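Local coordinates for protein fructose-2,6-bisphosphatase TIGAR B (Danio rerio, PDB 3E9D) that probably hydrolyses fructose-2,6-bisphosphate, and also fructose-1,6-bisphosphate, as a histidine phosphatase that lowers glycolytic flux and favours the pentose phosphate pathway, at residues A[122-125]-A[126-129]; A[191-194]-A[195-199]; A[227-230]-A[231-234]; A[241-244]-A[245-248]. All coordinates share one frame; numbering follows the deposited sequence.

Contact 1 of 4, residues A[122-125]-A[126-129]; sequences GETL and EQVK
Thr124 and Gln127 exchange two hydrogen bonds. Gln127 N gives its hydrogen to Thr124 OG1 at 3.2 Å, and Thr124 N points back at Gln127 OE1 at 2.9 Å, nearly straight (167°) and in the plane of the amide, on a lone pair. The amide reaches back because CG of Gln127 stands anti to its carbonyl carbon (chi1 -76°) and the chain then runs extended. A water donates to Gln127 OE1 at 2.7 Å and to Gly122 O, tying the glutamine to the incoming loop. This is a capping box at the start of helix 125-146, with threonine as N-cap: its short hydroxyl can reach a first-turn N-H with no helical carbonyl in place to accept it. A valine in its place would probably leave Gln127 N without its cap and let the first turn fray. Ordinary helical bonding follows, Val128 N to Thr124 O at 3.1 Å and Lys129 N to Leu125 O. Among the charged groups, Lys129 NZ is held chiefly by Asp197 of helix 184-197; its bond to Glu126 OE2, part of a salt bridge, is weak at 3.2 Å. The Glu123 carboxylate turns to Arg131 and Gly91 N, with Val128 CG2 alongside it.

Contact 2 of 4, residues A[191-194]-A[195-199]; sequences VRHL and VEDLQ. With K (potassium ion), chain E.
His193 and Asp197 cross at about a right angle, their ring and carboxylate planes 68° apart. CG of His193 lies anti to its backbone N (chi1 174°), which swings the ring toward Asp197 and Leu198. His193 ND1 donates to Asp197 OD2 at 2.9 Å; the oxygen, also the partner of Lys129, lies at the ring edge close to its plane and accepts through its anti lone pair. Leu198 comes over a face of the imidazole: its CG sits 4.2 Å from the ring centroid, 26° off the normal, a CH-pi contact that suits a branched aliphatic side chain. Here the last turn of helix 184-197 widens to pi type, and His193 O receives weak bonds from Asp197 N and Leu198 N. The turn and the residue after it present carbonyls to a potassium ion, Val195 O and Leu198 O each at 2.7 Å, with Glu196 O and a water as long ligands at 3.2 Å. Arg192 and Glu196 lie side by side, opposite charges four residues apart on one helix face. Arg192 NH1 meets Glu196 OE2 at 3.0 Å in a salt bridge, in the guanidinium plane but from above the carboxylate plane; Phe212 adds a cation-pi contact to the arginine.

Contact 3 of 4, residues A[227-230]-A[231-234]; sequences IHRE and ESVL
Arg229 carries CG opposite its backbone N (chi1 -161°) and stays extended as far as NE, which lays its aliphatic stem beside Leu234. The leucine, with CG anti to its carbonyl carbon (chi1 -68°), brings CD2 to 3.8 Å from Arg229 CB, and the two side chains pass at a slant. CD2 follows the stem to CG and CD of the arginine, and Leu234 CG also meets the guanidinium edge, 3.9 Å from Arg229 NH1. The guanidinium has Ser232 O over one face, 3.7 Å above its plane and toward the rim. The backbone beneath is a tight beta hairpin: a type I' turn from Glu230 to Val233 joins strands 220-230 and 233-246. Its exposed corners, Glu231 and Ser232, take the left-handed region that such a turn demands and that glycine and asparagine adopt more readily. Glu230 and Val233 form the hydrogen-bonded pair, with Glu230 N to Val233 O at 2.8 Å and nearly straight (172°), and Val233 N to Glu230 O at 2.9 Å. Arg229 faces Leu234 as the non-hydrogen-bonded pair, both side chains reaching Gln141 and Phe144 of helix 125-146. A serine in place of this arginine would probably strip Leu234 CD2 of much of its cover and open a gap beside that helix. Farther from the turn, the CA hydrogen of Leu234 approaches His228 O, the carbon and oxygen 3.3 Å apart.

Contact 4 of 4, residues A[241-244]-A[245-248]; sequences GVFI and NRKD
Arg246 NH1 bonds to both Leu166 O and Tyr45 OH while its guanidinium lies flat on the ring of Phe243; NH2 of the same group makes a salt bridge with Asp169. The stack is close to parallel, the planes 16° apart and the two centres separated by 3.7 Å. CZ stands over the ring face, displaced toward the rim, so this is also a cation-pi contact. Its shortest approach is Arg246 NH2 to Phe243 CD2, 3.4 Å. Arginine suits the place because its flat cation can cover an aromatic face while its N-H groups still bond to polar partners. The bend at chi3 (-70°) folds the head back over the phenyl, and Arg246 CB adds a contact with Phe243 CD1 at 3.7 Å. Edge strand 233-246 turns a corner at Ile244 and Asn245, with two irregularities against strand 220-230: before it a classic beta bulge, where Val242 and Phe243 both face Arg222, and beginning at Asn245 a G1 bulge, where Asn245 and Arg246 both face Ile220. Asn245 takes the positive phi (53°) of the G1 bulge, a conformation asparagine tolerates better than most residues. Its ND2 donates to Ser213 O, and its CG lies 3.7 Å from Ile244 CG2, which packs against the amide group.

Along the chain the four contacts follow in series, from a helix start through a helix end to the two ends of strand 233-246. Contacts 1 and 2, with centres about 16 Å apart, join helices 125-146 and 184-197 directly: Lys129 NZ reaches Asp197 OD2 at 2.8 Å. Contacts 2 and 4, centres also about 16 Å apart, meet where Val191 CG1 packs on Ile244 CD1 at 4.2 Å. Contact 3 touches none of the others; it is the hairpin tip of the two antiparallel strands, 220-230 and 233-246, that contact 4 shares, their centres about 29 Å apart. Two packed helices thus lie against one side of the histidine phosphatase sheet. The side chain of Val128 in contact 1 is about 6 Å from that of Glu89, the probable proton donor/acceptor.

Contact 1 of 4, residues A[122-125]-A[126-129]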
loop_
_atom_site.group_PDB
_atom_site.type_symbol
_atom_site.label_atom_id
_atom_site.label_comp_id
_atom_site.label_asym_id
_atom_site.label_seq_id
_atom_site.Cartn_x
_atom_site.Cartn_y
_atom_site.Cartn_z
ATOM N N GLY A 122 20.503 7.263 3.011
ATOM C CA GLY A 122 19.064 7.025 3.084
ATOM C C GLY A 122 18.348 7.725 1.942
ATOM O O GLY A 122 18.969 8.450 1.176
ATOM N N GLU A 123 17.046 7.487 1.829
ATOM C CA GLU A 123 16.206 8.125 0.824
ATOM C C GLU A 123 15.442 9.281 1.446
ATOM O O GLU A 123 14.934 9.160 2.557
ATOM C CB GLU A 123 15.159 7.148 0.313
ATOM C CG GLU A 123 15.528 6.345 -0.902
ATOM C CD GLU A 123 14.348 5.473 -1.360
ATOM O OE1 GLU A 123 13.856 4.642 -0.557
ATOM O OE2 GLU A 123 13.922 5.639 -2.525
ATOM N N THR A 124 15.319 10.382 0.726
ATOM C CA THR A 124 14.463 11.475 1.200
ATOM C C THR A 124 12.984 11.121 0.962
ATOM O O THR A 124 12.665 10.170 0.226
ATOM C CB THR A 124 14.759 12.784 0.485
ATOM O OG1 THR A 124 14.368 12.646 -0.887
ATOM C CG2 THR A 124 16.280 13.141 0.576
ATOM N N LEU A 125 12.093 11.874 1.596
ATOM C CA LEU A 125 10.670 11.680 1.373
ATOM C C LEU A 125 10.291 11.849 -0.099
ATOM O O LEU A 125 9.519 11.060 -0.612
ATOM C CB LEU A 125 9.835 12.619 2.254
ATOM C CG LEU A 125 8.337 12.309 2.284
ATOM C CD1 LEU A 125 7.759 12.579 3.679
ATOM C CD2 LEU A 125 7.580 13.104 1.201
ATOM N N GLU A 126 10.830 12.861 -0.775
ATOM C CA GLU A 126 10.511 13.072 -2.201
ATOM C C GLU A 126 10.973 11.922 -3.098
ATOM O O GLU A 126 10.306 11.602 -4.081
ATOM C CB GLU A 126 11.083 14.398 -2.724
ATOM C CG GLU A 126 10.223 15.626 -2.392
ATOM C CD GLU A 126 8.762 15.489 -2.843
ATOM O OE1 GLU A 126 8.503 15.334 -4.060
ATOM O OE2 GLU A 126 7.865 15.537 -1.971
ATOM N N GLN A 127 12.119 11.323 -2.763
ATOM C CA GLN A 127 12.615 10.154 -3.485
ATOM C C GLN A 127 11.663 8.961 -3.335
ATOM O O GLN A 127 11.352 8.290 -4.301
ATOM C CB GLN A 127 14.026 9.780 -3.001
ATOM C CG GLN A 127 15.113 10.705 -3.542
ATOM C CD GLN A 127 16.504 10.356 -2.998
ATOM O OE1 GLN A 127 16.702 10.221 -1.791
ATOM N NE2 GLN A 127 17.467 10.208 -3.902
ATOM N N VAL A 128 11.198 8.703 -2.122
ATOM C CA VAL A 128 10.190 7.657 -1.917
ATOM C C VAL A 128 8.902 7.961 -2.704
ATOM O O VAL A 128 8.345 7.087 -3.369
ATOM C CB VAL A 128 9.881 7.428 -0.414
ATOM C CG1 VAL A 128 8.843 6.299 -0.252
ATOM C CG2 VAL A 128 11.139 7.100 0.340
ATOM N N LYS A 129 8.429 9.202 -2.630
ATOM C CA LYS A 129 7.211 9.592 -3.346
ATOM C C LYS A 129 7.342 9.456 -4.870
ATOM O O LYS A 129 6.400 9.011 -5.548
ATOM C CB LYS A 129 6.806 11.020 -2.975
ATOM C CG LYS A 129 5.440 11.433 -3.531
ATOM C CD LYS A 129 5.219 12.957 -3.421
ATOM C CE LYS A 129 5.074 13.401 -1.981
ATOM N NZ LYS A 129 4.691 14.855 -1.880
HETATM O O HOH W 1 18.949 10.857 -0.409
#

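Contact 2 of 4, residues A[191-194]-A[195-199]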
loop_
_atom_site.group_PDB
_atom_site.type_symbol
_atom_site.label_atom_id
_atom_site.label_comp_id
_atom_site.label_asym_id
_atom_site.label_seq_id
_atom_site.Cartn_x
_atom_site.Cartn_y
_atom_site.Cartn_z
ATOM N N VAL A 191 0.043 7.051 0.718
ATOM C CA VAL A 191 -1.287 7.494 1.118
ATOM C C VAL A 191 -1.379 9.021 1.103
ATOM O O VAL A 191 -2.357 9.583 0.578
ATOM C CB VAL A 191 -1.701 6.911 2.511
ATOM C CG1 VAL A 191 -2.916 7.612 3.060
ATOM C CG2 VAL A 191 -1.983 5.398 2.394
ATOM N N ARG A 192 -0.371 9.695 1.665
ATOM C CA ARG A 192 -0.397 11.161 1.689
ATOM C C ARG A 192 -0.350 11.747 0.259
ATOM O O ARG A 192 -1.008 12.750 -0.020
ATOM C CB ARG A 192 0.745 11.758 2.544
ATOM C CG ARG A 192 0.620 13.309 2.670
ATOM C CD ARG A 192 1.646 13.935 3.628
ATOM N NE ARG A 192 1.325 13.718 5.040
ATOM C CZ ARG A 192 0.523 14.492 5.774
ATOM N NH1 ARG A 192 -0.098 15.545 5.240
ATOM N NH2 ARG A 192 0.324 14.197 7.057
ATOM N N HIS A 193 0.428 11.122 -0.628
ATOM C CA HIS A 193 0.452 11.540 -2.033
ATOM C C HIS A 193 -0.954 11.452 -2.673
ATOM O O HIS A 193 -1.439 12.408 -3.269
ATOM C CB HIS A 193 1.442 10.725 -2.866
ATOM C CG HIS A 193 1.373 11.045 -4.330
ATOM N ND1 HIS A 193 1.725 12.283 -4.834
ATOM C CD2 HIS A 193 0.962 10.310 -5.392
ATOM C CE1 HIS A 193 1.537 12.290 -6.145
ATOM N NE2 HIS A 193 1.090 11.101 -6.508
ATOM N N LEU A 194 -1.601 10.305 -2.510
ATOM C CA LEU A 194 -2.960 10.093 -3.017
ATOM C C LEU A 194 -3.960 11.113 -2.472
ATOM O O LEU A 194 -4.732 11.699 -3.236
ATOM C CB LEU A 194 -3.423 8.678 -2.686
ATOM C CG LEU A 194 -2.748 7.510 -3.432
ATOM C CD1 LEU A 194 -3.373 6.202 -3.003
ATOM C CD2 LEU A 194 -2.794 7.648 -4.968
ATOM N N VAL A 195 -3.905 11.363 -1.163
ATOM C CA VAL A 195 -4.914 12.185 -0.495
ATOM C C VAL A 195 -4.664 13.686 -0.660
ATOM O O VAL A 195 -5.578 14.450 -0.987
ATOM C CB VAL A 195 -5.011 11.807 0.999
ATOM C CG1 VAL A 195 -5.884 12.800 1.755
ATOM C CG2 VAL A 195 -5.575 10.372 1.125
ATOM N N GLU A 196 -3.425 14.106 -0.445
ATOM C CA GLU A 196 -3.071 15.514 -0.435
ATOM C C GLU A 196 -2.636 16.044 -1.819
ATOM O O GLU A 196 -3.153 17.069 -2.294
ATOM C CB GLU A 196 -1.996 15.746 0.630
ATOM C CG GLU A 196 -2.019 17.103 1.256
ATOM C CD GLU A 196 -1.113 17.199 2.476
ATOM O OE1 GLU A 196 -1.509 17.892 3.452
ATOM O OE2 GLU A 196 -0.017 16.594 2.452
ATOM N N ASP A 197 -1.722 15.339 -2.485
ATOM C CA ASP A 197 -1.177 15.823 -3.763
ATOM C C ASP A 197 -2.157 15.697 -4.905
ATOM O O ASP A 197 -2.128 16.493 -5.825
ATOM C CB ASP A 197 0.117 15.090 -4.135
ATOM C CG ASP A 197 1.238 15.333 -3.137
ATOM O OD1 ASP A 197 1.172 16.326 -2.370
ATOM O OD2 ASP A 197 2.182 14.519 -3.113
ATOM N N LEU A 198 -3.016 14.691 -4.863
ATOM C CA LEU A 198 -3.938 14.444 -5.977
ATOM C C LEU A 198 -5.367 14.859 -5.624
ATOM O O LEU A 198 -5.675 15.064 -4.444
ATOM C CB LEU A 198 -3.883 12.963 -6.387
ATOM C CG LEU A 198 -2.472 12.448 -6.765
ATOM C CD1 LEU A 198 -2.519 10.998 -7.247
ATOM C CD2 LEU A 198 -1.790 13.339 -7.829
ATOM N N GLN A 199 -6.223 14.998 -6.639
ATOM C CA GLN A 199 -7.669 15.137 -6.432
ATOM C C GLN A 199 -8.172 13.849 -5.781
ATOM O O GLN A 199 -7.968 12.762 -6.314
ATOM C CB GLN A 199 -8.391 15.433 -7.760
ATOM C CG GLN A 199 -9.900 15.140 -7.785
ATOM C CD GLN A 199 -10.777 16.279 -7.263
ATOM O OE1 GLN A 199 -10.303 17.374 -6.949
ATOM N NE2 GLN A 199 -12.074 16.017 -7.176
HETATM K K K E . -6.314 16.610 -2.381
HETATM O O HOH W 2 -8.163 15.031 -0.305
#

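Contact 3 of 4, residues A[227-230]-A[231-234]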
loop_
_atom_site.group_PDB
_atom_site.type_symbol
_atom_site.label_atom_id
_atom_site.label_comp_id
_atom_site.label_asym_id
_atom_site.label_seq_id
_atom_site.Cartn_x
_atom_site.Cartn_y
_atom_site.Cartn_z
ATOM N N ILE A 227 -9.624 5.817 -14.078
ATOM C CA ILE A 227 -8.578 6.299 -14.968
ATOM C C ILE A 227 -9.114 6.525 -16.387
ATOM O O ILE A 227 -9.974 5.759 -16.866
ATOM C CB ILE A 227 -7.312 5.406 -14.954
ATOM C CG1 ILE A 227 -7.620 3.981 -15.405
ATOM C CG2 ILE A 227 -6.650 5.376 -13.528
ATOM C CD1 ILE A 227 -6.332 3.122 -15.668
ATOM N N HIS A 228 -8.590 7.589 -17.012
ATOM C CA HIS A 228 -8.899 8.036 -18.371
ATOM C C HIS A 228 -7.614 8.085 -19.196
ATOM O O HIS A 228 -6.532 8.305 -18.667
ATOM C CB HIS A 228 -9.499 9.465 -18.361
ATOM C CG HIS A 228 -10.925 9.530 -17.900
ATOM N ND1 HIS A 228 -11.834 10.437 -18.415
ATOM C CD2 HIS A 228 -11.597 8.819 -16.955
ATOM C CE1 HIS A 228 -13.004 10.271 -17.815
ATOM N NE2 HIS A 228 -12.890 9.290 -16.932
ATOM N N ARG A 229 -7.759 7.890 -20.498
ATOM C CA ARG A 229 -6.665 8.045 -21.430
ATOM C C ARG A 229 -6.906 9.298 -22.257
ATOM O O ARG A 229 -7.982 9.470 -22.841
ATOM C CB ARG A 229 -6.618 6.829 -22.336
ATOM C CG ARG A 229 -5.327 6.605 -23.047
ATOM C CD ARG A 229 -5.214 5.106 -23.303
ATOM N NE ARG A 229 -4.275 4.824 -24.363
ATOM C CZ ARG A 229 -3.074 4.307 -24.173
ATOM N NH1 ARG A 229 -2.657 3.978 -22.945
ATOM N NH2 ARG A 229 -2.291 4.111 -25.228
ATOM N N GLU A 230 -5.912 10.177 -22.269
ATOM C CA GLU A 230 -5.914 11.386 -23.102
ATOM C C GLU A 230 -4.545 11.540 -23.722
ATOM O O GLU A 230 -3.546 11.640 -23.000
ATOM C CB GLU A 230 -6.202 12.619 -22.263
ATOM C CG GLU A 230 -7.577 12.623 -21.654
ATOM C CD GLU A 230 -7.629 13.384 -20.349
ATOM O OE1 GLU A 230 -6.555 13.633 -19.743
ATOM O OE2 GLU A 230 -8.757 13.721 -19.925
ATOM N N GLU A 231 -4.495 11.535 -25.052
ATOM C CA GLU A 231 -3.240 11.688 -25.796
ATOM C C GLU A 231 -2.310 10.506 -25.529
ATOM O O GLU A 231 -1.082 10.645 -25.526
ATOM C CB GLU A 231 -2.538 13.011 -25.439
ATOM C CG GLU A 231 -3.467 14.201 -25.154
ATOM C CD GLU A 231 -4.290 14.612 -26.358
ATOM O OE1 GLU A 231 -3.689 14.883 -27.431
ATOM O OE2 GLU A 231 -5.537 14.670 -26.228
ATOM N N SER A 232 -2.915 9.340 -25.313
ATOM C CA SER A 232 -2.203 8.119 -24.912
ATOM C C SER A 232 -1.582 8.201 -23.517
ATOM O O SER A 232 -0.889 7.274 -23.092
ATOM C CB SER A 232 -1.162 7.682 -25.962
ATOM O OG SER A 232 -1.780 6.910 -26.980
ATOM N N VAL A 233 -1.844 9.295 -22.804
ATOM C CA VAL A 233 -1.456 9.389 -21.393
ATOM C C VAL A 233 -2.621 8.946 -20.493
ATOM O O VAL A 233 -3.742 9.451 -20.627
ATOM C CB VAL A 233 -1.005 10.816 -21.008
ATOM C CG1 VAL A 233 -0.566 10.863 -19.548
ATOM C CG2 VAL A 233 0.132 11.277 -21.919
ATOM N N LEU A 234 -2.345 8.015 -19.585
ATOM C CA LEU A 234 -3.319 7.608 -18.578
ATOM C C LEU A 234 -3.258 8.501 -17.348
ATOM O O LEU A 234 -2.183 8.807 -16.834
ATOM C CB LEU A 234 -3.124 6.144 -18.168
ATOM C CG LEU A 234 -3.460 5.140 -19.264
ATOM C CD1 LEU A 234 -2.851 3.819 -18.923
ATOM C CD2 LEU A 234 -4.978 5.030 -19.476
#

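Contact 4 of 4, residues A[241-244]-A[245-248]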
loop_
_atom_site.group_PDB
_atom_site.type_symbol
_atom_site.label_atom_id
_atom_site.label_comp_id
_atom_site.label_asym_id
_atom_site.label_seq_id
_atom_site.Cartn_x
_atom_site.Cartn_y
_atom_site.Cartn_z
ATOM N N GLY A 241 -10.935 7.386 -1.446
ATOM C CA GLY A 241 -10.503 6.662 -0.265
ATOM C C GLY A 241 -11.676 5.885 0.309
ATOM O O GLY A 241 -12.792 6.384 0.336
ATOM N N VAL A 242 -11.443 4.651 0.733
ATOM C CA VAL A 242 -12.522 3.851 1.360
ATOM C C VAL A 242 -12.227 3.632 2.846
ATOM O O VAL A 242 -13.035 3.992 3.698
ATOM C CB VAL A 242 -12.766 2.509 0.613
ATOM C CG1 VAL A 242 -13.933 1.716 1.213
ATOM C CG2 VAL A 242 -12.998 2.756 -0.906
ATOM N N PHE A 243 -11.067 3.053 3.156
ATOM C CA PHE A 243 -10.616 2.906 4.540
ATOM C C PHE A 243 -9.091 2.909 4.571
ATOM O O PHE A 243 -8.436 2.623 3.546
ATOM C CB PHE A 243 -11.232 1.672 5.244
ATOM C CG PHE A 243 -11.036 0.343 4.501
ATOM C CD1 PHE A 243 -9.844 -0.373 4.629
ATOM C CD2 PHE A 243 -12.061 -0.191 3.711
ATOM C CE1 PHE A 243 -9.660 -1.616 3.985
ATOM C CE2 PHE A 243 -11.903 -1.436 3.045
ATOM C CZ PHE A 243 -10.701 -2.148 3.182
ATOM N N ILE A 244 -8.532 3.279 5.724
ATOM C CA ILE A 244 -7.083 3.434 5.877
ATOM C C ILE A 244 -6.627 2.727 7.147
ATOM O O ILE A 244 -7.223 2.911 8.219
ATOM C CB ILE A 244 -6.645 4.934 5.976
ATOM C CG1 ILE A 244 -7.170 5.785 4.810
ATOM C CG2 ILE A 244 -5.101 5.076 6.121
ATOM C CD1 ILE A 244 -6.495 5.526 3.500
ATOM N N ASN A 245 -5.572 1.925 7.012
ATOM C CA ASN A 245 -4.921 1.224 8.138
ATOM C C ASN A 245 -5.870 0.389 9.000
ATOM O O ASN A 245 -5.747 0.347 10.230
ATOM C CB ASN A 245 -4.141 2.215 9.003
ATOM C CG ASN A 245 -3.017 2.892 8.242
ATOM O OD1 ASN A 245 -2.627 2.449 7.157
ATOM N ND2 ASN A 245 -2.475 3.962 8.818
ATOM N N ARG A 246 -6.826 -0.267 8.343
ATOM C CA ARG A 246 -7.784 -1.122 9.028
ATOM C C ARG A 246 -7.089 -2.391 9.573
ATOM O O ARG A 246 -6.295 -3.017 8.885
ATOM C CB ARG A 246 -8.927 -1.489 8.077
ATOM C CG ARG A 246 -9.951 -2.433 8.689
ATOM C CD ARG A 246 -11.080 -2.749 7.729
ATOM N NE ARG A 246 -11.962 -1.606 7.479
ATOM C CZ ARG A 246 -13.060 -1.670 6.727
ATOM N NH1 ARG A 246 -13.417 -2.833 6.161
ATOM N NH2 ARG A 246 -13.824 -0.584 6.564
ATOM N N LYS A 247 -7.426 -2.770 10.800
ATOM C CA LYS A 247 -6.792 -3.917 11.437
ATOM C C LYS A 247 -7.818 -4.720 12.247
ATOM O O LYS A 247 -7.488 -5.302 13.280
ATOM C CB LYS A 247 -5.603 -3.453 12.288
ATOM C CG LYS A 247 -5.964 -2.355 13.302
ATOM C CD LYS A 247 -4.882 -2.140 14.368
ATOM C CE LYS A 247 -4.431 -3.464 14.998
ATOM N NZ LYS A 247 -3.667 -3.291 16.288
ATOM N N ASP A 248 -9.056 -4.762 11.749
ATOM C CA ASP A 248 -10.133 -5.536 12.373
ATOM C C ASP A 248 -9.756 -7.011 12.478
ATOM O O ASP A 248 -10.083 -7.676 13.476
ATOM C CB ASP A 248 -11.439 -5.393 11.583
ATOM C CG ASP A 248 -11.978 -3.955 11.568
ATOM O OD1 ASP A 248 -11.536 -3.148 12.403
ATOM O OD2 ASP A 248 -12.850 -3.629 10.720
#